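Long-range contacts in peptidase S8 and S53, subtilisin, kexin, sedolisin (Mycobacterium smegmatis, PDB 4KG7), which is a subtilisin-family serine protease (mycosin MycP3) of the ESX-3 type VII secretion system that probably cleaves peptide bonds with an Asp-His-Ser triad: residues Ser5-Asp10 with Pro252-Pro257; Ala52-Gly57 with Asp369-Leu374; Glu159-Ala164 with Ser193-Ala198. All coordinates share one frame; numbering follows the deposited sequence. Where two conformers were deposited one is given.

Interaction 1. Residues Ser5-Asp10 with Pro252-Pro257; sequences SPPQVD and PSWWQP
P7 and W255 bring the backbones nearest, their CA atoms 6.1 Å apart, where the extended run S5-D10 passes a type I beta turn from P252 to W255. The pyrrolidine of P7 is the centre of the contact, set between two indole faces that are steeply inclined to one another. Its CG stands over the middle of the six-membered ring of W254, 3.9 Å from that centroid and 17° off the normal. Its CB lies over one face of W255, displaced toward the rim of the indole, 3.7 Å from the centroid of the six-membered ring and 7° off the normal, making a second CH-pi contact. P7 CG also comes within 3.1 Å of the backbone oxygen W254 O, and P7 CD is nearly as close to the same oxygen. W254 CG sits between its own backbone N and carbonyl carbon (chi1 80°), and the six-membered ring of its indole lies against P7. V9 works at the rim of W255: its backbone N lies in the ring plane, 3.7 Å from W255 CZ3, while its CG1 touches the same CZ3 at 3.9 Å. Two waters lie within bonding distance of both P7 O and Q256 O and can bridge these carbonyl acceptors, though other acceptors compete for their protons. NE1 of W254 and NE1 of W255 both bond OE1 of Q192, which probably couples the settings of the two rings, and W243 packs on P6 and P7. The arrangement is a polyproline II-like segment whose proline makes CH-pi contacts with two tryptophans, joining the N-terminal arm to the loop between strands 248-251 and 259-265 of the subtilisin-like fold.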
ATOM      1  N   SER A   5      -1.024  -3.331  23.107  1.00 31.56           N
ATOM      2  CA  SER A   5       0.424  -3.201  23.115  1.00 28.76           C
ATOM      3  C   SER A   5       0.940  -3.620  21.755  1.00 24.40           C
ATOM      4  O   SER A   5       0.236  -4.311  21.013  1.00 23.64           O
ATOM      5  CB  SER A   5       1.021  -4.089  24.209  1.00 30.06           C
ATOM      6  OG  SER A   5       0.443  -5.381  24.149  1.00 32.14           O
ATOM      7  N   PRO A   6       2.161  -3.199  21.403  1.00 21.50           N
ATOM      8  CA  PRO A   6       2.647  -3.589  20.087  1.00 19.46           C
ATOM      9  C   PRO A   6       2.625  -5.121  19.888  1.00 18.53           C
ATOM     10  O   PRO A   6       2.980  -5.858  20.827  1.00 19.40           O
ATOM     11  CB  PRO A   6       4.073  -3.019  20.067  1.00 19.50           C
ATOM     12  CG  PRO A   6       4.056  -1.902  21.066  1.00 20.35           C
ATOM     13  CD  PRO A   6       3.162  -2.417  22.151  1.00 21.39           C
ATOM     14  N   PRO A   7       2.192  -5.605  18.697  1.00 16.58           N
ATOM     15  CA  PRO A   7       2.078  -7.046  18.493  1.00 16.45           C
ATOM     16  C   PRO A   7       3.455  -7.706  18.419  1.00 16.96           C
ATOM     17  O   PRO A   7       4.443  -7.064  18.096  1.00 16.94           O
ATOM     18  CB  PRO A   7       1.320  -7.168  17.172  1.00 15.76           C
ATOM     19  CG  PRO A   7       1.687  -5.936  16.430  1.00 15.01           C
ATOM     20  CD  PRO A   7       1.741  -4.864  17.498  1.00 15.40           C
ATOM     21  N   GLN A   8       3.487  -8.973  18.784  1.00 17.73           N
ATOM     22  CA  GLN A   8       4.707  -9.746  18.829  1.00 18.93           C
ATOM     23  C   GLN A   8       4.406 -11.090  18.229  1.00 17.53           C
ATOM     24  O   GLN A   8       3.384 -11.702  18.568  1.00 17.30           O
ATOM     25  CB  GLN A   8       5.069  -9.924  20.287  1.00 22.47           C
ATOM     26  CG  GLN A   8       6.532 -10.080  20.571  1.00 26.02           C
ATOM     27  CD  GLN A   8       6.814  -9.687  21.992  1.00 28.54           C
ATOM     28  OE1 GLN A   8       6.045 -10.025  22.896  1.00 32.11           O
ATOM     29  NE2 GLN A   8       7.898  -8.952  22.207  1.00 30.69           N
ATOM     30  N   VAL A   9       5.297 -11.587  17.373  1.00 15.53           N
ATOM     31  CA  VAL A   9       5.133 -12.926  16.821  1.00 15.20           C
ATOM     32  C   VAL A   9       5.195 -13.971  17.921  1.00 15.78           C
ATOM     33  O   VAL A   9       5.875 -13.782  18.932  1.00 16.39           O
ATOM     34  CB  VAL A   9       6.184 -13.287  15.736  1.00 14.73           C
ATOM     35  CG1 VAL A   9       6.012 -12.409  14.505  1.00 14.03           C
ATOM     36  CG2 VAL A   9       7.605 -13.210  16.285  1.00 14.97           C
ATOM     37  N   ASP A  10       4.466 -15.058  17.714  1.00 15.85           N
ATOM     38  CA  ASP A  10       4.571 -16.249  18.556  1.00 16.91           C
ATOM     39  C   ASP A  10       5.564 -17.181  17.869  1.00 17.15           C
ATOM     40  O   ASP A  10       5.285 -17.657  16.782  1.00 16.57           O
ATOM     41  CB  ASP A  10       3.187 -16.890  18.671  1.00 17.10           C
ATOM     42  CG  ASP A  10       3.170 -18.168  19.509  1.00 18.05           C
ATOM     43  OD1 ASP A  10       4.228 -18.770  19.776  1.00 18.13           O
ATOM     44  OD2 ASP A  10       2.046 -18.584  19.845  1.00 18.49           O
ATOM     45  N   PRO A 252      -2.201  -4.422   7.796  1.00  6.84           N
ATOM     46  CA  PRO A 252      -1.121  -4.924   8.637  1.00  6.89           C
ATOM     47  C   PRO A 252      -0.175  -3.875   9.253  1.00  6.73           C
ATOM     48  O   PRO A 252       0.851  -4.239   9.833  1.00  6.75           O
ATOM     49  CB  PRO A 252      -0.362  -5.810   7.649  1.00  6.83           C
ATOM     50  CG  PRO A 252      -0.407  -5.008   6.388  1.00  6.58           C
ATOM     51  CD  PRO A 252      -1.805  -4.432   6.371  1.00  6.69           C
ATOM     52  N   SER A 253      -0.515  -2.593   9.154  1.00  6.63           N
ATOM     53  CA  SER A 253       0.354  -1.523   9.690  1.00  6.64           C
ATOM     54  C   SER A 253       0.824  -1.731  11.109  1.00  7.17           C
ATOM     55  O   SER A 253       1.952  -1.366  11.448  1.00  7.05           O
ATOM     56  CB  SER A 253      -0.331  -0.153   9.612  1.00  6.54           C
ATOM     57  OG  SER A 253      -0.283   0.370   8.304  1.00  6.29           O
ATOM     58  N   TRP A 254      -0.025  -2.275  11.972  1.00  7.67           N
ATOM     59  CA  TRP A 254       0.381  -2.381  13.374  1.00  8.53           C
ATOM     60  C   TRP A 254       1.495  -3.386  13.607  1.00  8.39           C
ATOM     61  O   TRP A 254       2.100  -3.379  14.661  1.00  8.64           O
ATOM     62  CB  TRP A 254      -0.810  -2.591  14.281  1.00  9.42           C
ATOM     63  CG  TRP A 254      -1.316  -3.975  14.347  1.00 10.31           C
ATOM     64  CD1 TRP A 254      -1.496  -4.856  13.323  1.00 10.48           C
ATOM     65  CD2 TRP A 254      -1.738  -4.631  15.531  1.00 11.25           C
ATOM     66  NE1 TRP A 254      -2.008  -6.039  13.811  1.00 11.21           N
ATOM     67  CE2 TRP A 254      -2.174  -5.922  15.163  1.00 11.79           C
ATOM     68  CE3 TRP A 254      -1.807  -4.248  16.875  1.00 11.91           C
ATOM     69  CZ2 TRP A 254      -2.665  -6.840  16.095  1.00 12.43           C
ATOM     70  CZ3 TRP A 254      -2.287  -5.161  17.812  1.00 12.68           C
ATOM     71  CH2 TRP A 254      -2.713  -6.448  17.414  1.00 13.09           C
ATOM     72  N   TRP A 255       1.816  -4.191  12.588  1.00  8.05           N
ATOM     73  CA  TRP A 255       2.893  -5.180  12.690  1.00  8.17           C
ATOM     74  C   TRP A 255       4.275  -4.554  12.522  1.00  8.26           C
ATOM     75  O   TRP A 255       5.073  -4.973  11.693  1.00  8.32           O
ATOM     76  CB  TRP A 255       2.656  -6.362  11.711  1.00  8.02           C
ATOM     77  CG  TRP A 255       1.789  -7.408  12.299  1.00  8.29           C
ATOM     78  CD1 TRP A 255       0.478  -7.692  12.002  1.00  8.29           C
ATOM     79  CD2 TRP A 255       2.165  -8.308  13.328  1.00  8.70           C
ATOM     80  NE1 TRP A 255       0.039  -8.741  12.777  1.00  8.75           N
ATOM     81  CE2 TRP A 255       1.057  -9.139  13.602  1.00  8.97           C
ATOM     82  CE3 TRP A 255       3.356  -8.520  14.022  1.00  8.97           C
ATOM     83  CZ2 TRP A 255       1.103 -10.128  14.579  1.00  9.55           C
ATOM     84  CZ3 TRP A 255       3.405  -9.513  14.984  1.00  9.58           C
ATOM     85  CH2 TRP A 255       2.291 -10.301  15.252  1.00  9.83           C
ATOM     86  N   GLN A 256       4.604  -3.619  13.406  1.00  8.47           N
ATOM     87  CA  GLN A 256       5.946  -3.116  13.539  1.00  8.49           C
ATOM     88  C   GLN A 256       6.814  -4.240  14.132  1.00  8.73           C
ATOM     89  O   GLN A 256       6.351  -5.015  14.988  1.00  9.10           O
ATOM     90  CB  GLN A 256       5.915  -1.871  14.442  1.00  8.90           C
ATOM     91  CG  GLN A 256       5.049  -0.769  13.866  1.00  8.81           C
ATOM     92  CD  GLN A 256       5.503  -0.368  12.494  1.00  8.66           C
ATOM     93  OE1 GLN A 256       6.642   0.041  12.335  1.00  9.72           O
ATOM     94  NE2 GLN A 256       4.676  -0.607  11.489  1.00  8.54           N
ATOM     95  N   PRO A 257       8.080  -4.342  13.691  1.00  8.72           N
ATOM     96  CA  PRO A 257       8.818  -3.481  12.769  1.00  8.55           C
ATOM     97  C   PRO A 257       8.826  -3.926  11.315  1.00  8.28           C
ATOM     98  O   PRO A 257       9.518  -3.331  10.494  1.00  9.08           O
ATOM     99  CB  PRO A 257      10.237  -3.548  13.329  1.00  8.81           C
ATOM    100  CG  PRO A 257      10.336  -4.955  13.763  1.00  9.13           C
ATOM    101  CD  PRO A 257       8.988  -5.287  14.357  1.00  9.13           C
TER
HETATM  102  O   HOH W   1       4.992  -4.345  17.193  1.00 13.85           O
HETATM  103  O   HOH W   2       6.644  -7.289  16.477  1.00 17.97           O

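Interaction 2. Residues Ala52-Gly57 with Asp369-Leu374; sequences ALNLSG and DPVAAL
P370, V371 and L53 bury the most surface here, where the break between helices 48-53 and 55-59 meets the first turn of helix 370-375. P370 turns its ring toward the break: CD lies 3.4 Å from L53 O, with CG just as near to that oxygen. The L53 side chain crosses the proline ring at about a right angle and brings CD2 within 4.1 Å of P370 CD, its CG lying beside the backbone N (chi1 -68°). V371 sends one branch across. Its CG2, anti to its own carbonyl carbon, reaches the glycine backbone at G57 C, 3.6 Å away, and meets N54 ND2 of the same segment as G57 at 3.7 Å. A single water completes the joint by donating to L53 O and to D369 OD1 and accepting from V371 N, a backbone N-H of the first helical turn. D369 OD1 therefore has two donors, since it also takes A372 N at 3.2 Å from above the carboxylate plane. N54 plays a matching part on its own side, where OD1 accepts from G57 N, again with the donor well above the carbonyl plane. Y324 and V328 of helix 318-335 pack on L53 and P370 respectively, and A58, next in helix 55-59, also touches P370. The contact thus joins two helix starts, each with an N-cap side chain: D369 opens helix 370-375, while N54, at positive phi, both ends the preceding helix in a Schellman motif and caps helix 55-59.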
ATOM      1  N   ALA A  52       6.063  17.605  -5.683  1.00 14.11           N
ATOM      2  CA  ALA A  52       6.334  17.498  -4.249  1.00 14.20           C
ATOM      3  C   ALA A  52       7.458  16.491  -3.932  1.00 13.86           C
ATOM      4  O   ALA A  52       8.224  16.664  -2.977  1.00 15.31           O
ATOM      5  CB  ALA A  52       5.063  17.086  -3.536  1.00 13.84           C
ATOM      6  N   LEU A  53       7.525  15.432  -4.728  1.00 13.01           N
ATOM      7  CA  LEU A  53       8.489  14.355  -4.532  1.00 12.75           C
ATOM      8  C   LEU A  53       9.790  14.561  -5.292  1.00 13.14           C
ATOM      9  O   LEU A  53      10.728  13.784  -5.120  1.00 13.70           O
ATOM     10  CB  LEU A  53       7.862  13.042  -4.990  1.00 12.24           C
ATOM     11  CG  LEU A  53       6.700  12.549  -4.107  1.00 11.94           C
ATOM     12  CD1 LEU A  53       5.953  11.461  -4.873  1.00 11.77           C
ATOM     13  CD2 LEU A  53       7.215  12.061  -2.765  1.00 12.43           C
ATOM     14  N   ASN A  54       9.832  15.577  -6.153  1.00 13.30           N
ATOM     15  CA  ASN A  54      10.961  15.789  -7.073  1.00 13.79           C
ATOM     16  C   ASN A  54      11.396  14.493  -7.747  1.00 13.35           C
ATOM     17  O   ASN A  54      12.566  14.096  -7.680  1.00 13.55           O
ATOM     18  CB  ASN A  54      12.139  16.477  -6.367  1.00 14.18           C
ATOM     19  CG  ASN A  54      13.250  16.902  -7.332  1.00 14.89           C
ATOM     20  OD1 ASN A  54      13.057  16.968  -8.539  1.00 15.07           O
ATOM     21  ND2 ASN A  54      14.405  17.214  -6.788  1.00 15.51           N
ATOM     22  N   LEU A  55      10.452  13.840  -8.421  1.00 13.14           N
ATOM     23  CA  LEU A  55      10.804  12.621  -9.143  1.00 12.94           C
ATOM     24  C   LEU A  55      11.790  12.877 -10.272  1.00 13.37           C
ATOM     25  O   LEU A  55      12.601  12.025 -10.546  1.00 12.84           O
ATOM     26  CB  LEU A  55       9.581  11.898  -9.693  1.00 12.50           C
ATOM     27  CG  LEU A  55       8.526  11.444  -8.665  1.00 12.18           C
ATOM     28  CD1 LEU A  55       7.366  10.721  -9.343  1.00 11.90           C
ATOM     29  CD2 LEU A  55       9.156  10.618  -7.566  1.00 12.19           C
ATOM     30  N   SER A  56      11.733  14.044 -10.927  1.00 14.27           N
ATOM     31  CA  SER A  56      12.766  14.401 -11.920  1.00 15.11           C
ATOM     32  C   SER A  56      14.181  14.286 -11.380  1.00 14.89           C
ATOM     33  O   SER A  56      15.065  13.694 -11.994  1.00 14.67           O
ATOM     34  CB  SER A  56      12.529  15.827 -12.415  1.00 16.19           C
ATOM     35  OG  SER A  56      11.375  15.836 -13.159  1.00 17.83           O
ATOM     36  N   GLY A  57      14.389  14.861 -10.210  1.00 14.50           N
ATOM     37  CA  GLY A  57      15.669  14.760  -9.527  1.00 14.57           C
ATOM     38  C   GLY A  57      16.019  13.323  -9.199  1.00 14.05           C
ATOM     39  O   GLY A  57      17.141  12.891  -9.357  1.00 14.61           O
ATOM     40  N   ASP A 369      11.322  11.710   0.968  1.00  9.33           N
ATOM     41  CA  ASP A 369      12.144  12.634   0.191  1.00  9.92           C
ATOM     42  C   ASP A 369      13.075  11.791  -0.668  1.00  9.87           C
ATOM     43  O   ASP A 369      14.171  11.425  -0.221  1.00  9.78           O
ATOM     44  CB  ASP A 369      12.918  13.587   1.100  1.00 10.77           C
ATOM     45  CG  ASP A 369      13.676  14.659   0.338  1.00 11.76           C
ATOM     46  OD1 ASP A 369      14.064  14.438  -0.842  1.00 12.25           O
ATOM     47  OD2 ASP A 369      13.954  15.719   0.956  1.00 13.18           O
ATOM     48  N   PRO A 370      12.633  11.460  -1.896  1.00  9.64           N
ATOM     49  CA  PRO A 370      13.381  10.528  -2.711  1.00  9.81           C
ATOM     50  C   PRO A 370      14.828  10.927  -2.996  1.00 10.15           C
ATOM     51  O   PRO A 370      15.720  10.098  -2.880  1.00 10.27           O
ATOM     52  CB  PRO A 370      12.565  10.460  -4.007  1.00  9.75           C
ATOM     53  CG  PRO A 370      11.199  10.754  -3.576  1.00  9.51           C
ATOM     54  CD  PRO A 370      11.305  11.748  -2.477  1.00  9.55           C
ATOM     55  N   VAL A 371      15.083  12.186  -3.338  1.00 10.59           N
ATOM     56  CA  VAL A 371      16.451  12.599  -3.658  1.00 11.15           C
ATOM     57  C   VAL A 371      17.349  12.497  -2.422  1.00 11.28           C
ATOM     58  O   VAL A 371      18.488  12.029  -2.490  1.00 11.67           O
ATOM     59  CB  VAL A 371      16.496  13.994  -4.300  1.00 11.78           C
ATOM     60  CG1 VAL A 371      17.912  14.504  -4.350  1.00 12.48           C
ATOM     61  CG2 VAL A 371      15.862  13.960  -5.687  1.00 11.73           C
ATOM     62  N   ALA A 372      16.818  12.905  -1.277  1.00 11.08           N
ATOM     63  CA  ALA A 372      17.582  12.796  -0.026  1.00 11.40           C
ATOM     64  C   ALA A 372      17.886  11.328   0.279  1.00 11.26           C
ATOM     65  O   ALA A 372      18.997  10.980   0.679  1.00 11.81           O
ATOM     66  CB  ALA A 372      16.824  13.428   1.111  1.00 11.45           C
ATOM     67  N   ALA A 373      16.893  10.459   0.083  1.00 10.73           N
ATOM     68  CA  ALA A 373      17.090   9.025   0.330  1.00 10.77           C
ATOM     69  C   ALA A 373      18.139   8.423  -0.597  1.00 11.41           C
ATOM     70  O   ALA A 373      18.908   7.522  -0.213  1.00 11.94           O
ATOM     71  CB  ALA A 373      15.772   8.277   0.214  1.00 10.22           C
ATOM     72  N   LEU A 374      18.205   8.946  -1.814  1.00 11.68           N
ATOM     73  CA  LEU A 374      19.108   8.427  -2.808  1.00 12.33           C
ATOM     74  C   LEU A 374      20.509   8.982  -2.685  1.00 13.64           C
ATOM     75  O   LEU A 374      21.415   8.448  -3.292  1.00 13.66           O
ATOM     76  CB  LEU A 374      18.544   8.692  -4.212  1.00 12.20           C
ATOM     77  CG  LEU A 374      17.343   7.783  -4.532  1.00 11.50           C
ATOM     78  CD1 LEU A 374      16.513   8.374  -5.655  1.00 11.44           C
ATOM     79  CD2 LEU A 374      17.756   6.361  -4.880  1.00 11.56           C
TER
HETATM   80  O   HOH W   3      13.176  14.340  -3.646  1.00 14.52           O

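Interaction 3. Residues Glu159-Ala164 with Ser193-Ala198; sequences ETLARA and SVLGAA
R163 NH2, one residue beyond the A162 that meets L195 and A198 across the helix pair, is held by two acceptors, E159 OE1 and the backbone oxygen of G21. The bond to E159 OE1 is 2.9 Å long and nearly straight at 170°; it lies in the guanidinium plane and uses the syn lone pair of the oxygen. R163 NE adds a weak bond to E159 OE2, so the salt bridge spans one turn of helix 150-170, and R163 NH1 bonds the backbone oxygen of T19. Both charged residues start away from the partner helix, and the face they leave to it is apolar. There the segments 159-164 and 193-198 run side by side, their axes 8.6 Å apart at closest approach and only 19° from parallel. A162 is the point of nearest approach. Its methyl points at the other helix, A162 CB lying 3.8 Å from L195 CA on the backbone. The same A162 CB is 3.9 Å from A198 CB, and V194 CG1 lies 4.3 Å from A162 CB. A198 CB in turn rests 3.4 Å from the backbone oxygen A162 O. Beside this alanine pair the two leucines meet obliquely: each CG, anti to its backbone N (chi1 178°), stands beside the carbonyl carbon, and L195 CD1 lies 3.9 Å from L161 CG and equally near L161 CD2. L161 and A164 also pack on I72 of strand 68-73, which places the helix against the central parallel sheet, while P16 touches V194. The chemistry implies cohesion across the pair by van der Waals contact between small and branched apolar groups, with the arginine charge, balanced by E159, turned to the N-terminal arm.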
ATOM      1  N   GLU A 159      -6.321 -13.936   6.452  1.00 10.48           N
ATOM      2  CA  GLU A 159      -5.919 -15.292   6.091  1.00 10.58           C
ATOM      3  C   GLU A 159      -5.336 -15.270   4.686  1.00  9.76           C
ATOM      4  O   GLU A 159      -4.291 -15.866   4.438  1.00  9.99           O
ATOM      5  CB  GLU A 159      -7.113 -16.244   6.213  1.00 11.38           C
ATOM      6  CG  GLU A 159      -6.783 -17.731   6.088  1.00 12.19           C
ATOM      7  CD  GLU A 159      -6.557 -18.205   4.650  1.00 12.07           C
ATOM      8  OE1 GLU A 159      -7.197 -17.699   3.710  1.00 12.32           O
ATOM      9  OE2 GLU A 159      -5.753 -19.151   4.488  1.00 13.18           O
ATOM     10  N   THR A 160      -5.969 -14.572   3.751  1.00  9.01           N
ATOM     11  CA  THR A 160      -5.402 -14.480   2.413  1.00  8.46           C
ATOM     12  C   THR A 160      -4.212 -13.528   2.366  1.00  7.81           C
ATOM     13  O   THR A 160      -3.259 -13.779   1.612  1.00  7.65           O
ATOM     14  CB  THR A 160      -6.428 -14.030   1.371  1.00  8.48           C
ATOM     15  OG1 THR A 160      -6.980 -12.773   1.774  1.00  8.45           O
ATOM     16  CG2 THR A 160      -7.522 -15.057   1.222  1.00  9.03           C
ATOM     17  N   LEU A 161      -4.235 -12.467   3.181  1.00  7.34           N
ATOM     18  CA  LEU A 161      -3.143 -11.525   3.144  1.00  6.90           C
ATOM     19  C   LEU A 161      -1.829 -12.244   3.537  1.00  6.70           C
ATOM     20  O   LEU A 161      -0.769 -12.049   2.906  1.00  6.53           O
ATOM     21  CB  LEU A 161      -3.370 -10.349   4.091  1.00  6.91           C
ATOM     22  CG  LEU A 161      -2.212  -9.342   4.112  1.00  6.69           C
ATOM     23  CD1 LEU A 161      -1.930  -8.808   2.736  1.00  6.58           C
ATOM     24  CD2 LEU A 161      -2.531  -8.197   5.077  1.00  6.78           C
ATOM     25  N   ALA A 162      -1.907 -13.086   4.572  1.00  6.92           N
ATOM     26  CA  ALA A 162      -0.697 -13.761   5.054  1.00  6.88           C
ATOM     27  C   ALA A 162      -0.136 -14.670   3.970  1.00  6.82           C
ATOM     28  O   ALA A 162       1.083 -14.722   3.756  1.00  6.75           O
ATOM     29  CB  ALA A 162      -1.001 -14.564   6.285  1.00  7.26           C
ATOM     30  N   ARG A 163      -1.014 -15.421   3.304  1.00  6.97           N
ATOM     31  CA  ARG A 163      -0.549 -16.272   2.222  1.00  7.01           C
ATOM     32  C   ARG A 163       0.049 -15.440   1.091  1.00  6.58           C
ATOM     33  O   ARG A 163       1.073 -15.811   0.497  1.00  6.65           O
ATOM     34  CB  ARG A 163      -1.676 -17.159   1.710  1.00  7.33           C
ATOM     35  CG  ARG A 163      -2.066 -18.235   2.713  1.00  7.85           C
ATOM     36  CD  ARG A 163      -2.990 -19.257   2.059  1.00  8.37           C
ATOM     37  NE  ARG A 163      -4.372 -18.809   1.963  1.00  8.56           N
ATOM     38  CZ  ARG A 163      -5.192 -18.955   0.920  1.00  8.80           C
ATOM     39  NH1 ARG A 163      -4.796 -19.418  -0.257  1.00  8.93           N
ATOM     40  NH2 ARG A 163      -6.450 -18.582   1.054  1.00  9.13           N
ATOM     41  N   ALA A 164      -0.613 -14.338   0.756  1.00  6.28           N
ATOM     42  CA  ALA A 164      -0.151 -13.498  -0.361  1.00  5.96           C
ATOM     43  C   ALA A 164       1.213 -12.897  -0.093  1.00  5.81           C
ATOM     44  O   ALA A 164       2.007 -12.713  -1.011  1.00  5.59           O
ATOM     45  CB  ALA A 164      -1.163 -12.404  -0.642  1.00  5.84           C
ATOM     46  N   SER A 193      -1.285 -14.270  14.815  1.00 13.75           N
ATOM     47  CA  SER A 193       0.028 -14.919  14.813  0.50 13.26           C
ATOM     48  C   SER A 193       0.481 -15.382  13.416  1.00 12.38           C
ATOM     49  O   SER A 193       1.644 -15.298  13.087  1.00 11.90           O
ATOM     50  CB  SER A 193       0.049 -16.094  15.792  0.50 13.95           C
ATOM     51  OG  SER A 193      -1.018 -16.988  15.521  0.50 14.28           O
ATOM     52  N   VAL A 194      -0.438 -15.880  12.599  1.00 11.55           N
ATOM     53  CA  VAL A 194      -0.065 -16.375  11.268  1.00 10.70           C
ATOM     54  C   VAL A 194       0.352 -15.217  10.358  1.00  9.69           C
ATOM     55  O   VAL A 194       1.326 -15.296   9.615  1.00  9.47           O
ATOM     56  CB  VAL A 194      -1.170 -17.254  10.640  1.00 10.99           C
ATOM     57  CG1 VAL A 194      -0.798 -17.653   9.215  1.00 10.69           C
ATOM     58  CG2 VAL A 194      -1.360 -18.492  11.492  1.00 11.58           C
ATOM     59  N   LEU A 195      -0.412 -14.137  10.395  1.00  9.10           N
ATOM     60  CA  LEU A 195      -0.055 -12.947   9.615  1.00  8.35           C
ATOM     61  C   LEU A 195       1.275 -12.362  10.088  1.00  8.11           C
ATOM     62  O   LEU A 195       2.142 -12.002   9.272  1.00  7.54           O
ATOM     63  CB  LEU A 195      -1.185 -11.889   9.706  1.00  8.38           C
ATOM     64  CG  LEU A 195      -0.931 -10.560   8.961  1.00  8.04           C
ATOM     65  CD1 LEU A 195      -0.679 -10.745   7.459  1.00  7.71           C
ATOM     66  CD2 LEU A 195      -2.094  -9.611   9.181  1.00  8.30           C
ATOM     67  N   GLY A 196       1.430 -12.232  11.398  1.00  8.38           N
ATOM     68  CA  GLY A 196       2.704 -11.804  11.936  1.00  8.33           C
ATOM     69  C   GLY A 196       3.856 -12.670  11.453  1.00  8.21           C
ATOM     70  O   GLY A 196       4.896 -12.165  11.037  1.00  8.04           O
ATOM     71  N   ALA A 197       3.662 -13.979  11.474  1.00  8.44           N
ATOM     72  CA  ALA A 197       4.698 -14.912  11.023  1.00  8.52           C
ATOM     73  C   ALA A 197       5.040 -14.688   9.550  1.00  8.10           C
ATOM     74  O   ALA A 197       6.205 -14.743   9.152  1.00  8.17           O
ATOM     75  CB  ALA A 197       4.279 -16.347  11.253  1.00  8.95           C
ATOM     76  N   ALA A 198       4.010 -14.524   8.738  1.00  7.76           N
ATOM     77  CA  ALA A 198       4.203 -14.244   7.315  1.00  7.46           C
ATOM     78  C   ALA A 198       4.995 -12.965   7.067  1.00  7.18           C
ATOM     79  O   ALA A 198       5.918 -12.916   6.230  1.00  6.91           O
ATOM     80  CB  ALA A 198       2.849 -14.181   6.638  1.00  7.35           C
TER

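How the interactions relate
Interactions 1 and 3 form one continuous region on the same side of the chain's centre, their centres 12 Å apart. Helix 193-205 serves both through G196: W255 CZ2 packs on G196 CA at 3.5 Å, and V9 CG1 reaches G196 O at 3.7 Å. Helix 150-170 is touched as well, P252 CD lying 4.0 Å from L161 CD2. Interaction 2 lies apart, its centre 30 Å from that of interaction 1 and 33 Å from that of interaction 3, on the opposite side of the chain's centre from the latter. Of the three, interaction 3 comes near the predicted charge relay: the L161 side chain is about 9 Å from that of D73 and about 12 Å from that of H104.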